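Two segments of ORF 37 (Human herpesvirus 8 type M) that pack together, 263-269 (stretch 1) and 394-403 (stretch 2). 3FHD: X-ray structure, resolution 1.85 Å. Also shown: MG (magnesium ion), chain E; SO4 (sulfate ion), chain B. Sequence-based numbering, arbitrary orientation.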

# COMPACT_ATOMS: atom_id res chain seq x y z
N LYS A 263 9.10 -10.84 4.58
CA LYS A 263 8.78 -10.90 3.16
C LYS A 263 7.50 -10.09 2.96
O LYS A 263 6.50 -10.35 3.60
CB LYS A 263 8.58 -12.33 2.69
CG LYS A 263 9.86 -13.20 2.67
CD LYS A 263 9.57 -14.59 2.11
CE LYS A 263 10.85 -15.43 1.92
NZ LYS A 263 11.82 -14.74 1.01
N VAL A 264 7.57 -9.08 2.12
CA VAL A 264 6.41 -8.17 1.96
C VAL A 264 5.73 -8.41 0.60
O VAL A 264 6.41 -8.38 -0.44
CB VAL A 264 6.81 -6.67 2.20
CG1 VAL A 264 5.62 -5.74 1.97
CG2 VAL A 264 7.41 -6.50 3.63
N TYR A 265 4.40 -8.60 0.58
CA TYR A 265 3.67 -8.84 -0.68
C TYR A 265 2.58 -7.79 -0.99
O TYR A 265 1.75 -7.47 -0.12
CB TYR A 265 2.99 -10.23 -0.69
CG TYR A 265 3.88 -11.45 -0.50
CD1 TYR A 265 4.08 -12.36 -1.54
CD2 TYR A 265 4.47 -11.72 0.74
CE1 TYR A 265 4.88 -13.50 -1.35
CE2 TYR A 265 5.25 -12.85 0.94
CZ TYR A 265 5.46 -13.73 -0.10
OH TYR A 265 6.25 -14.84 0.09
N GLU A 266 2.63 -7.22 -2.20
CA GLU A 266 1.56 -6.41 -2.74
C GLU A 266 0.67 -7.34 -3.61
O GLU A 266 1.15 -7.96 -4.53
CB GLU A 266 2.15 -5.27 -3.57
CG GLU A 266 1.14 -4.43 -4.34
CD GLU A 266 0.00 -3.85 -3.48
OE1 GLU A 266 0.21 -3.35 -2.33
OE2 GLU A 266 -1.12 -3.84 -4.00
N ILE A 267 -0.62 -7.41 -3.29
CA ILE A 267 -1.54 -8.37 -3.94
C ILE A 267 -2.31 -7.68 -5.07
O ILE A 267 -2.81 -6.58 -4.87
CB ILE A 267 -2.49 -9.00 -2.89
CG1 ILE A 267 -1.71 -9.96 -1.99
CG2 ILE A 267 -3.72 -9.72 -3.56
CD1 ILE A 267 -2.36 -10.23 -0.68
N LYS A 268 -2.37 -8.28 -6.27
CA LYS A 268 -3.19 -7.76 -7.39
C LYS A 268 -4.06 -8.92 -7.93
O LYS A 268 -3.64 -10.06 -7.86
CB LYS A 268 -2.31 -7.26 -8.55
CG LYS A 268 -1.32 -6.15 -8.17
CD LYS A 268 -2.10 -4.91 -7.73
CE LYS A 268 -1.15 -3.84 -7.22
NZ LYS A 268 -1.88 -2.73 -6.57
N CYS A 269 -5.25 -8.63 -8.43
CA CYS A 269 -6.06 -9.67 -9.07
C CYS A 269 -6.27 -9.31 -10.52
O CYS A 269 -6.41 -8.12 -10.85
CB CYS A 269 -7.38 -9.85 -8.33
SG CYS A 269 -7.19 -10.19 -6.59
MG MG E . -3.27 -4.72 -3.47
S SO4 B . -1.66 2.48 -0.33
O1 SO4 B . -1.95 3.67 -1.12
O2 SO4 B . -1.79 1.30 -1.18
O3 SO4 B . -0.29 2.63 0.13
O4 SO4 B . -2.50 2.46 0.84
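Stretch 2 394-403: SYFYQVLLQS

Stretch 2 is helical throughout, with phi between -55° and -71° and psi between -26° and -52°, and with successive i to i+4 backbone hydrogen bonds running from Gln398 N to Ser394 O at 3.0 Å through Ser403 N to Val399 O at 2.8 Å. It lies across an extended strand, 263-269, whose alternating side chains present Val264, Glu266 and Lys268 to the helix while the CA-to-CB bond of Tyr265 points away. The two chain directions make an angle of 146°, so the helix runs roughly antiparallel to the strand, and their axes come within 9.7 Å. The backbones are nearest where Glu266 CA and Val399 CA stand 6.9 Å apart; Val264 CA and Ser403 CA are 8.3 Å apart. Because the directions oppose, the early helical residue Tyr395 meets Lys268, and the later Gln402 reaches Glu266 and Val264.

The helix offers Tyr395, Gln398, Val399 and Gln402, spaced by one turn or nearly so and therefore on a common face. Glu266 is the hub of the contact. Its CB packs against Val399 CG2 at 3.8 Å, an apolar contact at the point where the two backbones come nearest, while its carboxylate is held by polar groups. Gln402 NE2 donates to Glu266 OE1 at 2.9 Å with a nearly straight angle of 170°, a good use of an amide, which can satisfy a buried charge without adding one. The other oxygen, Glu266 OE2, forms a salt bridge with Lys268 NZ at 2.9 Å and also binds the magnesium ion at 2.4 Å; Ile267 O contributes a second ligand at 2.4 Å, and a third comes from elsewhere in the structure.

Lys268 suits its place because its long chain is apolar along its length and charged at its tip. Its methylenes lie over one face of the Tyr395 ring: Lys268 CD is 3.6 Å from Tyr395 CE2, and Lys268 CE sits 3.5 Å from the ring centroid, almost on the normal, in a CH-pi contact. Lys268 NZ, 4.2 Å from that centroid, adds a cation-pi interaction and donates to Gln398 OE1 at 2.9 Å. The same ammonium group donates to water 2, from Lys268 NZ to the water oxygen at 2.9 Å.

At the other end, Val264 CG1 makes a looser contact with Gln402 OE1 at 4.4 Å. Water 1 links the segments here, its oxygen 2.8 Å from Tyr265 O and 2.7 Å from Gln402 OE1, within hydrogen-bonding reach of both.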

# COMPACT_ATOMS: atom_id res chain seq x y z
N SER A 394 3.27 1.33 -12.89
CA SER A 394 2.91 1.93 -11.59
C SER A 394 3.05 0.98 -10.39
O SER A 394 3.29 1.44 -9.29
CB SER A 394 1.51 2.55 -11.67
OG SER A 394 0.54 1.55 -11.60
N TYR A 395 2.94 -0.33 -10.60
CA TYR A 395 3.07 -1.29 -9.49
C TYR A 395 4.52 -1.41 -8.99
O TYR A 395 4.74 -1.70 -7.81
CB TYR A 395 2.53 -2.69 -9.80
CG TYR A 395 1.05 -2.73 -10.13
CD1 TYR A 395 0.22 -1.64 -9.83
CD2 TYR A 395 0.48 -3.85 -10.69
CE1 TYR A 395 -1.12 -1.65 -10.13
CE2 TYR A 395 -0.92 -3.86 -11.00
CZ TYR A 395 -1.68 -2.76 -10.70
OH TYR A 395 -3.04 -2.73 -10.99
N PHE A 396 5.47 -1.18 -9.87
CA PHE A 396 6.86 -1.12 -9.48
C PHE A 396 7.12 0.02 -8.49
O PHE A 396 7.74 -0.19 -7.44
CB PHE A 396 7.82 -1.03 -10.69
CG PHE A 396 9.25 -0.92 -10.28
CD1 PHE A 396 9.99 -2.07 -9.93
CD2 PHE A 396 9.88 0.33 -10.21
CE1 PHE A 396 11.33 -1.96 -9.53
CE2 PHE A 396 11.24 0.43 -9.81
CZ PHE A 396 11.94 -0.71 -9.47
N TYR A 397 6.60 1.20 -8.82
CA TYR A 397 6.67 2.40 -7.99
C TYR A 397 5.90 2.23 -6.65
O TYR A 397 6.31 2.74 -5.64
CB TYR A 397 6.01 3.56 -8.76
CG TYR A 397 6.93 4.14 -9.79
CD1 TYR A 397 7.58 5.36 -9.55
CD2 TYR A 397 7.19 3.46 -10.98
CE1 TYR A 397 8.47 5.90 -10.51
CE2 TYR A 397 8.10 3.99 -11.93
CZ TYR A 397 8.73 5.21 -11.68
OH TYR A 397 9.60 5.77 -12.60
N GLN A 398 4.76 1.56 -6.71
CA GLN A 398 3.99 1.25 -5.48
C GLN A 398 4.80 0.44 -4.46
O GLN A 398 4.85 0.81 -3.29
CB GLN A 398 2.67 0.53 -5.84
CG GLN A 398 1.89 0.08 -4.60
CD GLN A 398 0.44 -0.26 -4.92
OE1 GLN A 398 0.14 -0.79 -6.00
NE2 GLN A 398 -0.46 0.07 -3.99
N VAL A 399 5.43 -0.65 -4.90
CA VAL A 399 6.21 -1.50 -4.00
C VAL A 399 7.48 -0.75 -3.57
O VAL A 399 7.99 -0.96 -2.46
CB VAL A 399 6.51 -2.89 -4.63
CG1 VAL A 399 7.26 -3.78 -3.64
CG2 VAL A 399 5.21 -3.58 -5.07
N LEU A 400 8.02 0.08 -4.47
CA LEU A 400 9.20 0.90 -4.18
C LEU A 400 8.90 1.75 -2.94
O LEU A 400 9.71 1.78 -2.00
CB LEU A 400 9.57 1.81 -5.38
CG LEU A 400 10.93 2.50 -5.27
CD1 LEU A 400 11.55 2.75 -6.66
CD2 LEU A 400 10.89 3.76 -4.45
N LEU A 401 7.79 2.48 -2.96
CA LEU A 401 7.44 3.27 -1.75
C LEU A 401 7.18 2.43 -0.49
O LEU A 401 7.57 2.83 0.61
CB LEU A 401 6.28 4.24 -2.00
CG LEU A 401 6.01 5.25 -0.86
CD1 LEU A 401 7.24 6.23 -0.65
CD2 LEU A 401 4.70 6.07 -1.12
N GLN A 402 6.49 1.28 -0.62
CA GLN A 402 6.29 0.39 0.50
C GLN A 402 7.64 -0.08 1.05
O GLN A 402 7.80 -0.16 2.27
CB GLN A 402 5.42 -0.83 0.16
CG GLN A 402 4.06 -0.49 -0.36
CD GLN A 402 3.25 -1.70 -0.81
OE1 GLN A 402 3.67 -2.84 -0.64
NE2 GLN A 402 2.10 -1.44 -1.38
N SER A 403 8.61 -0.37 0.19
CA SER A 403 9.93 -0.74 0.69
C SER A 403 10.60 0.39 1.52
O SER A 403 11.21 0.13 2.55
CB SER A 403 10.92 -1.22 -0.43
OG SER A 403 11.37 -0.15 -1.26
O HOH W 1 1.82 -4.65 0.26
O HOH W 2 -4.19 -1.57 -7.97